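Local coordinates for protein ribonuclease VapC (Klebsiella pneumoniae, PDB 7BY3) that probably acts as the toxic, magnesium-dependent RNA-cleaving component of a toxin-antitoxin system, seen here in complex with a CopG-family regulator, at residues Q33-I39 with T63-I69; N11-D15 with T120-I124; Y84-D90 with D111-P116. All coordinates share one frame. Residues are numbered along the deposited sequence.

Contact 1: residues Q33-I39 with T63-I69; sequences QNAISLI and TFNIINI
Two short parallel strands, 35-37 and 65-67, illustrate how a crossover places a helix start beside a strand end. Their axes approach to 4.8 Å at 26°, with A35 opposite N65 (CA-CA 4.4 Å), I36 opposite I66 (5.2 Å) and S37 opposite I67 (4.9 Å). The hydrogen bonds alternate as parallel pairing demands: N65 N to N34 O (2.8 Å), I36 N to N65 O (2.9 Å), I67 N to I36 O (3.0 Å) and L38 N to I67 O (3.0 Å). Side chains divide between the faces. On one, I36 (p, t) sets CG1 4.1 Å from I66 CG1 and 3.9 Å from F64 CB; I66 is m, t, and F64, chi1 m, reaches L13 of helix 10-17. On the other, A35 CB lies 4.2 Å from CD1 of I67 (m, t); I67 packs on T96 and S37 on I93 of helix 88-99, A35 on L7 and L102. S37, chi1 t, is an N-cap: its OG accepts from I39 N (3.1 Å), and a water joins S37 OG (2.5 Å) to I67 O (2.9 Å). L38 (t, p) places CD1 4.1 Å from I66 CG2. I69, chi1 m with chi2 124° between wells, sets CD1 4.2 Å from L38 CB and 3.6 Å from CG1 of I39 (m, t). The second subunit packs on L38 and I69. This is a beta-alpha-beta crossover of the PIN domain: helices 38-50 and 54-61 join the two strands, and A35 bonds onward to strand 6-8.

Contact 2: residues N11-D15 with T120-I124; sequences NILID and TPYEI
This is a small, buried side-chain contact, 176 Å² in all, between helix 10-17 near the start of the chain and the loop that follows strand 118-119 near its end. The backbones stay well apart, I12 and P121 being 9.2 Å from CA to CA and D15 and I124 10.4 Å, so side chains must span the gap. Residues 11-15 are helical, with D15 N bonded to N11 O at 3.1 Å; the CA-to-CB bond of D15 points toward the loop, that of I12 sideways to it. P121 holds phi/psi of -71/-45, and Y122 then extends to -155/-175. With chi1 p (54°) and chi2 99°, the Y122 ring reaches across and its OH donates to D15 OD2 at 2.9 Å, the acceptor lying near the ring plane. The chi1 of D15 is -100°, between wells, with chi2 close to zero. The same carboxylate oxygen forms a salt bridge with R107, so tyrosine and arginine share it. In the PIN domain helix 10-17 follows strand 6-8, whose neighbour 103-105 lies between it and 118-119, and the contact therefore brings the two ends of the chain together across this parallel sheet. I12 (m, t) supplies apolar packing: CD1 is 4.0 Å from P121 CG and CG1 4.5 Å from Y122 CE2, while CG2 simply packs 3.8 Å from Y122 OH. Both I12 and P121 touch I105. Helix 21-28 packs against Y122 through A23 and A26.

Contact 3: residues Y84-D90 with D111-P116; sequences YKLKLPD and DFAGIP
Y84, with chi1 m and chi2 -60°, lays one ring face over I115, whose CG1 sits 3.8 Å from the ring centroid and 14° off its normal, a clear CH-pi contact. I115 is m, t; beyond it, P116 CD comes to 3.6 Å from Y84 OH. The backbone that presents I115 is a type II turn from F112 to I115, closed by I115 N to F112 O (3.2 Å); G114, at phi/psi 92/-6, occupies the position where a CB would clash with the preceding carbonyl. On the other segment K85 has positive phi (55/54) as the chain leaves helix 71-83, L86 is extended (-102/152), and K87 is the N-cap residue of helix 88-99. L86 (m, t) touches both I115 and F112: CD1 is 4.3 Å from I115 CD1, and CD2 lies over the face of F112, 4.4 Å from CE1. F112, chi1 m, meets D90 O at its ring edge, with CZ 3.8 Å away. The polar end gathers around D111. K87 (chi1 m, chi2 and chi3 t, chi4 p) forms a salt bridge from NZ to D111 OD2 at 2.9 Å, N108 binds that same oxygen, and a water links K85 O (3.2 Å) to D111 OD1 (2.8 Å). D90 OD2 stands 3.2 Å from D111 OD2, two acceptors of like charge held close, while D90 OD1 forms a salt bridge with a basic side chain of a CopG-family regulator chain. D90 and D9 are the predicted magnesium ligands; D111 lies beside D90, consistent with the acidic cluster of PIN-domain nucleases.

Overall arrangement
The three contacts lie near a probable metal site. Contact 2 joins the ends of the chain, so contacts 1 and 3 both lie within its sequence span, one after the other. Contacts 1 and 2 have centres about 17 Å apart and meet at L13, whose CD1 is 3.6 Å from I36 CG2. Contacts 1 and 3, about 19 Å between centres, touch where I39 CD1 lies 4.1 Å from P89 CA. Contacts 2 and 3, about 16 Å between centres, adjoin in sequence without otherwise touching. Contact 3 contains D90; between side chains, I39 is about 7 Å from D9 and 8 Å from D90, and N11, two residues on from D9, about 3 Å from D9.

Contact 1: residues Q33-I39 with T63-I69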
loop_
_atom_site.group_PDB
_atom_site.type_symbol
_atom_site.label_atom_id
_atom_site.label_comp_id
_atom_site.label_asym_id
_atom_site.label_seq_id
_atom_site.Cartn_x
_atom_site.Cartn_y
_atom_site.Cartn_z
ATOM N N GLN B 33 -3.168 -16.693 -15.110
ATOM C CA GLN B 33 -2.213 -15.884 -14.363
ATOM C C GLN B 33 -2.637 -15.740 -12.907
ATOM O O GLN B 33 -3.783 -15.400 -12.620
ATOM C CB GLN B 33 -2.088 -14.505 -15.019
ATOM C CG GLN B 33 -1.142 -13.531 -14.339
ATOM C CD GLN B 33 -1.245 -12.130 -14.922
ATOM O OE1 GLN B 33 -2.338 -11.578 -15.052
ATOM N NE2 GLN B 33 -0.106 -11.554 -15.288
ATOM N N ASN B 34 -1.715 -16.002 -11.988
ATOM C CA ASN B 34 -2.015 -15.835 -10.574
ATOM C C ASN B 34 -1.587 -14.457 -10.094
ATOM O O ASN B 34 -0.989 -13.689 -10.847
ATOM C CB ASN B 34 -1.340 -16.929 -9.751
ATOM C CG ASN B 34 -1.968 -18.289 -9.973
ATOM O OD1 ASN B 34 -3.192 -18.413 -10.054
ATOM N ND2 ASN B 34 -1.134 -19.316 -10.085
ATOM N N ALA B 35 -1.876 -14.147 -8.836
ATOM C CA ALA B 35 -1.724 -12.777 -8.367
ATOM C C ALA B 35 -0.971 -12.653 -7.051
ATOM O O ALA B 35 -0.924 -13.585 -6.250
ATOM C CB ALA B 35 -3.095 -12.126 -8.239
ATOM N N ILE B 36 -0.375 -11.481 -6.852
ATOM C CA ILE B 36 0.197 -11.090 -5.570
ATOM C C ILE B 36 -0.120 -9.622 -5.304
ATOM O O ILE B 36 -0.360 -8.853 -6.232
ATOM C CB ILE B 36 1.727 -11.291 -5.515
ATOM C CG1 ILE B 36 2.410 -10.570 -6.678
ATOM C CG2 ILE B 36 2.083 -12.769 -5.517
ATOM C CD1 ILE B 36 3.914 -10.526 -6.557
ATOM N N SER B 37 -0.135 -9.246 -4.032
ATOM C CA SER B 37 -0.297 -7.849 -3.651
ATOM C C SER B 37 0.996 -7.078 -3.900
ATOM O O SER B 37 2.063 -7.672 -4.039
ATOM C CB SER B 37 -0.709 -7.733 -2.182
ATOM O OG SER B 37 -0.712 -6.381 -1.755
ATOM N N LEU B 38 0.894 -5.756 -3.975
ATOM C CA LEU B 38 2.076 -4.904 -4.049
ATOM C C LEU B 38 2.910 -5.041 -2.775
ATOM O O LEU B 38 4.132 -4.900 -2.802
ATOM C CB LEU B 38 1.675 -3.444 -4.275
ATOM C CG LEU B 38 2.762 -2.474 -4.743
ATOM C CD1 LEU B 38 3.565 -3.053 -5.904
ATOM C CD2 LEU B 38 2.146 -1.137 -5.126
ATOM N N ILE B 39 2.236 -5.317 -1.663
ATOM C CA ILE B 39 2.900 -5.560 -0.386
ATOM C C ILE B 39 3.855 -6.741 -0.489
ATOM O O ILE B 39 4.971 -6.699 0.028
ATOM C CB ILE B 39 1.876 -5.826 0.736
ATOM C CG1 ILE B 39 1.085 -4.552 1.040
ATOM C CG2 ILE B 39 2.568 -6.343 1.990
ATOM C CD1 ILE B 39 0.431 -4.547 2.393
ATOM N N THR B 63 5.437 -11.788 -13.892
ATOM C CA THR B 63 4.546 -12.758 -14.520
ATOM C C THR B 63 3.272 -12.933 -13.695
ATOM O O THR B 63 2.340 -13.623 -14.105
ATOM C CB THR B 63 5.228 -14.125 -14.693
ATOM O OG1 THR B 63 5.398 -14.742 -13.411
ATOM C CG2 THR B 63 6.587 -13.960 -15.357
ATOM N N PHE B 64 3.252 -12.306 -12.523
ATOM C CA PHE B 64 2.080 -12.301 -11.657
ATOM C C PHE B 64 1.234 -11.067 -11.912
ATOM O O PHE B 64 1.764 -9.999 -12.214
ATOM C CB PHE B 64 2.491 -12.328 -10.182
ATOM C CG PHE B 64 3.021 -13.648 -9.718
ATOM C CD1 PHE B 64 4.348 -13.984 -9.917
ATOM C CD2 PHE B 64 2.198 -14.545 -9.061
ATOM C CE1 PHE B 64 4.842 -15.196 -9.482
ATOM C CE2 PHE B 64 2.684 -15.758 -8.624
ATOM C CZ PHE B 64 4.009 -16.084 -8.835
ATOM N N ASN B 65 -0.082 -11.210 -11.808
ATOM C CA ASN B 65 -0.921 -10.032 -11.691
ATOM C C ASN B 65 -0.533 -9.350 -10.390
ATOM O O ASN B 65 -0.601 -9.954 -9.322
ATOM C CB ASN B 65 -2.405 -10.401 -11.706
ATOM C CG ASN B 65 -3.309 -9.199 -11.512
ATOM O OD1 ASN B 65 -2.897 -8.057 -11.712
ATOM N ND2 ASN B 65 -4.553 -9.453 -11.120
ATOM N N ILE B 66 -0.123 -8.092 -10.474
ATOM C CA ILE B 66 0.344 -7.389 -9.290
ATOM C C ILE B 66 -0.645 -6.295 -8.940
ATOM O O ILE B 66 -0.788 -5.313 -9.663
ATOM C CB ILE B 66 1.749 -6.800 -9.493
ATOM C CG1 ILE B 66 2.735 -7.916 -9.847
ATOM C CG2 ILE B 66 2.207 -6.073 -8.241
ATOM C CD1 ILE B 66 4.123 -7.425 -10.187
ATOM N N ILE B 67 -1.332 -6.482 -7.820
ATOM C CA ILE B 67 -2.451 -5.626 -7.463
ATOM C C ILE B 67 -2.051 -4.537 -6.471
ATOM O O ILE B 67 -1.626 -4.821 -5.352
ATOM C CB ILE B 67 -3.605 -6.460 -6.878
ATOM C CG1 ILE B 67 -3.902 -7.652 -7.794
ATOM C CG2 ILE B 67 -4.840 -5.598 -6.684
ATOM C CD1 ILE B 67 -5.061 -8.507 -7.345
ATOM N N ASN B 68 -2.193 -3.287 -6.900
ATOM C CA ASN B 68 -1.876 -2.137 -6.064
ATOM C C ASN B 68 -2.877 -1.966 -4.928
ATOM O O ASN B 68 -3.998 -2.470 -4.995
ATOM C CB ASN B 68 -1.838 -0.856 -6.903
ATOM C CG ASN B 68 -0.898 -0.956 -8.087
ATOM O OD1 ASN B 68 0.154 -1.588 -8.012
ATOM N ND2 ASN B 68 -1.276 -0.322 -9.192
ATOM N N ILE B 69 -2.465 -1.252 -3.884
ATOM C CA ILE B 69 -3.370 -0.918 -2.794
ATOM C C ILE B 69 -4.022 0.429 -3.073
ATOM O O ILE B 69 -3.356 1.464 -3.108
ATOM C CB ILE B 69 -2.646 -0.872 -1.433
ATOM C CG1 ILE B 69 -1.853 -2.159 -1.207
ATOM C CG2 ILE B 69 -3.643 -0.651 -0.303
ATOM C CD1 ILE B 69 -0.391 -1.926 -0.924
HETATM O O HOH W 1 -2.659 -5.203 -2.671
#

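Contact 2: residues N11-D15 with T120-I124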
loop_
_atom_site.group_PDB
_atom_site.type_symbol
_atom_site.label_atom_id
_atom_site.label_comp_id
_atom_site.label_asym_id
_atom_site.label_seq_id
_atom_site.Cartn_x
_atom_site.Cartn_y
_atom_site.Cartn_z
ATOM N N ASN B 11 4.996 -15.534 1.960
ATOM C CA ASN B 11 5.777 -16.671 2.444
ATOM C C ASN B 11 5.960 -17.778 1.403
ATOM O O ASN B 11 6.942 -18.521 1.445
ATOM C CB ASN B 11 5.136 -17.252 3.712
ATOM C CG ASN B 11 3.670 -17.602 3.524
ATOM O OD1 ASN B 11 2.784 -16.818 3.863
ATOM N ND2 ASN B 11 3.410 -18.786 2.984
ATOM N N ILE B 12 5.020 -17.886 0.471
ATOM C CA ILE B 12 5.093 -18.912 -0.563
ATOM C C ILE B 12 6.118 -18.547 -1.628
ATOM O O ILE B 12 6.911 -19.389 -2.050
ATOM C CB ILE B 12 3.727 -19.138 -1.222
ATOM C CG1 ILE B 12 2.741 -19.676 -0.190
ATOM C CG2 ILE B 12 3.846 -20.109 -2.386
ATOM C CD1 ILE B 12 1.399 -19.992 -0.759
ATOM N N LEU B 13 6.100 -17.288 -2.057
ATOM C CA LEU B 13 7.078 -16.798 -3.023
ATOM C C LEU B 13 8.493 -16.908 -2.463
ATOM O O LEU B 13 9.414 -17.328 -3.163
ATOM C CB LEU B 13 6.773 -15.351 -3.416
ATOM C CG LEU B 13 5.647 -15.120 -4.426
ATOM C CD1 LEU B 13 5.531 -13.646 -4.746
ATOM C CD2 LEU B 13 5.894 -15.911 -5.694
ATOM N N ILE B 14 8.655 -16.532 -1.198
ATOM C CA ILE B 14 9.936 -16.653 -0.510
ATOM C C ILE B 14 10.408 -18.103 -0.498
ATOM O O ILE B 14 11.570 -18.389 -0.787
ATOM C CB ILE B 14 9.850 -16.130 0.939
ATOM C CG1 ILE B 14 9.586 -14.625 0.947
ATOM C CG2 ILE B 14 11.133 -16.432 1.697
ATOM C CD1 ILE B 14 10.673 -13.816 0.272
ATOM N N ASP B 15 9.494 -19.012 -0.175
ATOM C CA ASP B 15 9.780 -20.441 -0.185
ATOM C C ASP B 15 10.282 -20.903 -1.543
ATOM O O ASP B 15 11.235 -21.674 -1.633
ATOM C CB ASP B 15 8.537 -21.242 0.197
ATOM C CG ASP B 15 8.551 -21.691 1.640
ATOM O OD1 ASP B 15 9.557 -21.443 2.336
ATOM O OD2 ASP B 15 7.553 -22.293 2.080
ATOM N N THR B 120 -4.536 -23.368 3.073
ATOM C CA THR B 120 -3.197 -23.673 3.560
ATOM C C THR B 120 -2.622 -24.855 2.761
ATOM O O THR B 120 -3.050 -25.998 2.910
ATOM C CB THR B 120 -3.193 -23.946 5.090
ATOM O OG1 THR B 120 -1.863 -24.250 5.526
ATOM C CG2 THR B 120 -4.147 -25.070 5.479
ATOM N N PRO B 121 -1.672 -24.557 1.857
ATOM C CA PRO B 121 -1.090 -25.577 0.976
ATOM C C PRO B 121 -0.175 -26.591 1.667
ATOM O O PRO B 121 -0.323 -27.785 1.418
ATOM C CB PRO B 121 -0.296 -24.740 -0.032
ATOM C CG PRO B 121 0.065 -23.511 0.714
ATOM C CD PRO B 121 -1.078 -23.230 1.638
ATOM N N TYR B 122 0.720 -26.140 2.542
ATOM C CA TYR B 122 1.731 -27.037 3.103
ATOM C C TYR B 122 2.265 -26.574 4.463
ATOM O O TYR B 122 1.787 -25.593 5.026
ATOM C CB TYR B 122 2.890 -27.226 2.109
ATOM C CG TYR B 122 3.546 -25.953 1.609
ATOM C CD1 TYR B 122 4.727 -25.491 2.167
ATOM C CD2 TYR B 122 2.995 -25.231 0.560
ATOM C CE1 TYR B 122 5.331 -24.339 1.702
ATOM C CE2 TYR B 122 3.587 -24.072 0.096
ATOM C CZ TYR B 122 4.755 -23.631 0.671
ATOM O OH TYR B 122 5.352 -22.482 0.211
ATOM N N GLU B 123 3.259 -27.294 4.979
ATOM C CA GLU B 123 3.682 -27.153 6.372
ATOM C C GLU B 123 5.196 -27.009 6.530
ATOM O O GLU B 123 5.963 -27.540 5.727
ATOM C CB GLU B 123 3.190 -28.368 7.173
ATOM C CG GLU B 123 3.511 -28.357 8.662
ATOM C CD GLU B 123 2.785 -27.261 9.411
ATOM O OE1 GLU B 123 1.657 -26.912 9.006
ATOM O OE2 GLU B 123 3.342 -26.752 10.406
ATOM N N ILE B 124 5.622 -26.281 7.561
ATOM C CA ILE B 124 7.018 -26.312 7.980
ATOM C C ILE B 124 7.159 -27.340 9.114
ATOM O O ILE B 124 6.572 -27.194 10.186
ATOM C CB ILE B 124 7.541 -24.893 8.392
ATOM C CG1 ILE B 124 6.792 -24.302 9.591
ATOM C CG2 ILE B 124 7.458 -23.927 7.221
ATOM C CD1 ILE B 124 7.608 -24.263 10.872
#

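Contact 3: residues Y84-D90 with D111-P116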
loop_
_atom_site.group_PDB
_atom_site.type_symbol
_atom_site.label_atom_id
_atom_site.label_comp_id
_atom_site.label_asym_id
_atom_site.label_seq_id
_atom_site.Cartn_x
_atom_site.Cartn_y
_atom_site.Cartn_z
ATOM N N TYR B 84 -11.262 -10.087 12.084
ATOM C CA TYR B 84 -10.394 -11.239 12.316
ATOM C C TYR B 84 -9.180 -11.006 13.223
ATOM O O TYR B 84 -8.364 -11.912 13.397
ATOM C CB TYR B 84 -9.945 -11.798 10.970
ATOM C CG TYR B 84 -11.113 -12.359 10.200
ATOM C CD1 TYR B 84 -11.870 -13.396 10.727
ATOM C CD2 TYR B 84 -11.479 -11.839 8.968
ATOM C CE1 TYR B 84 -12.948 -13.911 10.044
ATOM C CE2 TYR B 84 -12.558 -12.350 8.274
ATOM C CZ TYR B 84 -13.288 -13.387 8.818
ATOM O OH TYR B 84 -14.365 -13.905 8.137
ATOM N N LYS B 85 -9.060 -9.804 13.785
ATOM C CA LYS B 85 -7.929 -9.455 14.648
ATOM C C LYS B 85 -6.611 -9.694 13.927
ATOM O O LYS B 85 -5.728 -10.390 14.425
ATOM C CB LYS B 85 -7.967 -10.246 15.954
ATOM C CG LYS B 85 -9.268 -10.103 16.705
ATOM C CD LYS B 85 -9.085 -10.369 18.182
ATOM C CE LYS B 85 -10.423 -10.629 18.837
ATOM N NZ LYS B 85 -10.611 -9.801 20.054
ATOM N N LEU B 86 -6.483 -9.090 12.755
ATOM C CA LEU B 86 -5.364 -9.354 11.867
ATOM C C LEU B 86 -4.334 -8.249 11.931
ATOM O O LEU B 86 -4.640 -7.123 12.301
ATOM C CB LEU B 86 -5.837 -9.523 10.423
ATOM C CG LEU B 86 -6.502 -10.838 10.044
ATOM C CD1 LEU B 86 -7.183 -10.666 8.707
ATOM C CD2 LEU B 86 -5.464 -11.944 9.981
ATOM N N LYS B 87 -3.089 -8.605 11.654
ATOM C CA LYS B 87 -2.052 -7.616 11.413
ATOM C C LYS B 87 -2.394 -6.861 10.129
ATOM O O LYS B 87 -2.948 -7.456 9.211
ATOM C CB LYS B 87 -0.698 -8.298 11.302
ATOM C CG LYS B 87 -0.361 -9.167 12.488
ATOM C CD LYS B 87 1.094 -9.645 12.479
ATOM C CE LYS B 87 1.366 -10.804 13.415
ATOM N NZ LYS B 87 0.696 -12.099 13.044
ATOM N N LEU B 88 -2.094 -5.563 10.069
ATOM C CA LEU B 88 -2.505 -4.727 8.925
ATOM C C LEU B 88 -2.074 -5.240 7.538
ATOM O O LEU B 88 -2.889 -5.248 6.617
ATOM C CB LEU B 88 -2.004 -3.282 9.091
ATOM C CG LEU B 88 -2.385 -2.331 7.941
ATOM C CD1 LEU B 88 -3.894 -2.264 7.749
ATOM C CD2 LEU B 88 -1.809 -0.924 8.106
ATOM N N PRO B 89 -0.806 -5.666 7.373
ATOM C CA PRO B 89 -0.439 -6.199 6.056
ATOM C C PRO B 89 -1.162 -7.502 5.741
ATOM O O PRO B 89 -1.442 -7.769 4.575
ATOM C CB PRO B 89 1.069 -6.424 6.176
ATOM C CG PRO B 89 1.296 -6.612 7.603
ATOM C CD PRO B 89 0.331 -5.715 8.305
ATOM N N ASP B 90 -1.451 -8.296 6.768
ATOM C CA ASP B 90 -2.265 -9.496 6.607
ATOM C C ASP B 90 -3.649 -9.115 6.096
ATOM O O ASP B 90 -4.187 -9.752 5.192
ATOM C CB ASP B 90 -2.387 -10.260 7.931
ATOM C CG ASP B 90 -1.218 -11.196 8.183
ATOM O OD1 ASP B 90 -0.517 -11.555 7.215
ATOM O OD2 ASP B 90 -1.007 -11.577 9.354
ATOM N N ASP B 111 -2.936 -17.159 12.003
ATOM C CA ASP B 111 -3.753 -15.983 11.739
ATOM C C ASP B 111 -5.005 -16.260 10.895
ATOM O O ASP B 111 -6.060 -15.685 11.149
ATOM C CB ASP B 111 -2.905 -14.905 11.056
ATOM C CG ASP B 111 -1.787 -14.388 11.948
ATOM O OD1 ASP B 111 -1.973 -14.359 13.183
ATOM O OD2 ASP B 111 -0.725 -14.007 11.412
ATOM N N PHE B 112 -4.882 -17.114 9.882
ATOM C CA PHE B 112 -5.929 -17.229 8.864
ATOM C C PHE B 112 -6.936 -18.381 8.970
ATOM O O PHE B 112 -7.840 -18.474 8.139
ATOM C CB PHE B 112 -5.274 -17.288 7.485
ATOM C CG PHE B 112 -4.921 -15.941 6.936
ATOM C CD1 PHE B 112 -5.912 -15.095 6.471
ATOM C CD2 PHE B 112 -3.605 -15.516 6.889
ATOM C CE1 PHE B 112 -5.601 -13.852 5.969
ATOM C CE2 PHE B 112 -3.286 -14.271 6.384
ATOM C CZ PHE B 112 -4.287 -13.439 5.924
ATOM N N ALA B 113 -6.802 -19.251 9.962
ATOM C CA ALA B 113 -7.737 -20.369 10.086
ATOM C C ALA B 113 -9.133 -19.880 10.472
ATOM O O ALA B 113 -9.283 -19.028 11.342
ATOM C CB ALA B 113 -7.231 -21.382 11.098
ATOM N N GLY B 114 -10.152 -20.428 9.819
ATOM C CA GLY B 114 -11.522 -20.017 10.068
ATOM C C GLY B 114 -11.962 -18.906 9.136
ATOM O O GLY B 114 -13.124 -18.503 9.135
ATOM N N ILE B 115 -11.023 -18.411 8.337
ATOM C CA ILE B 115 -11.311 -17.359 7.371
ATOM C C ILE B 115 -11.600 -17.955 5.998
ATOM O O ILE B 115 -10.750 -18.635 5.423
ATOM C CB ILE B 115 -10.145 -16.359 7.260
ATOM C CG1 ILE B 115 -9.867 -15.715 8.621
ATOM C CG2 ILE B 115 -10.451 -15.298 6.213
ATOM C CD1 ILE B 115 -8.720 -14.728 8.616
ATOM N N PRO B 116 -12.807 -17.703 5.471
ATOM C CA PRO B 116 -13.234 -18.236 4.173
ATOM C C PRO B 116 -12.356 -17.754 3.024
ATOM O O PRO B 116 -11.811 -16.654 3.082
ATOM C CB PRO B 116 -14.663 -17.701 4.027
ATOM C CG PRO B 116 -14.717 -16.508 4.917
ATOM C CD PRO B 116 -13.841 -16.849 6.079
HETATM O O HOH W 2 -2.900 -11.884 14.139
#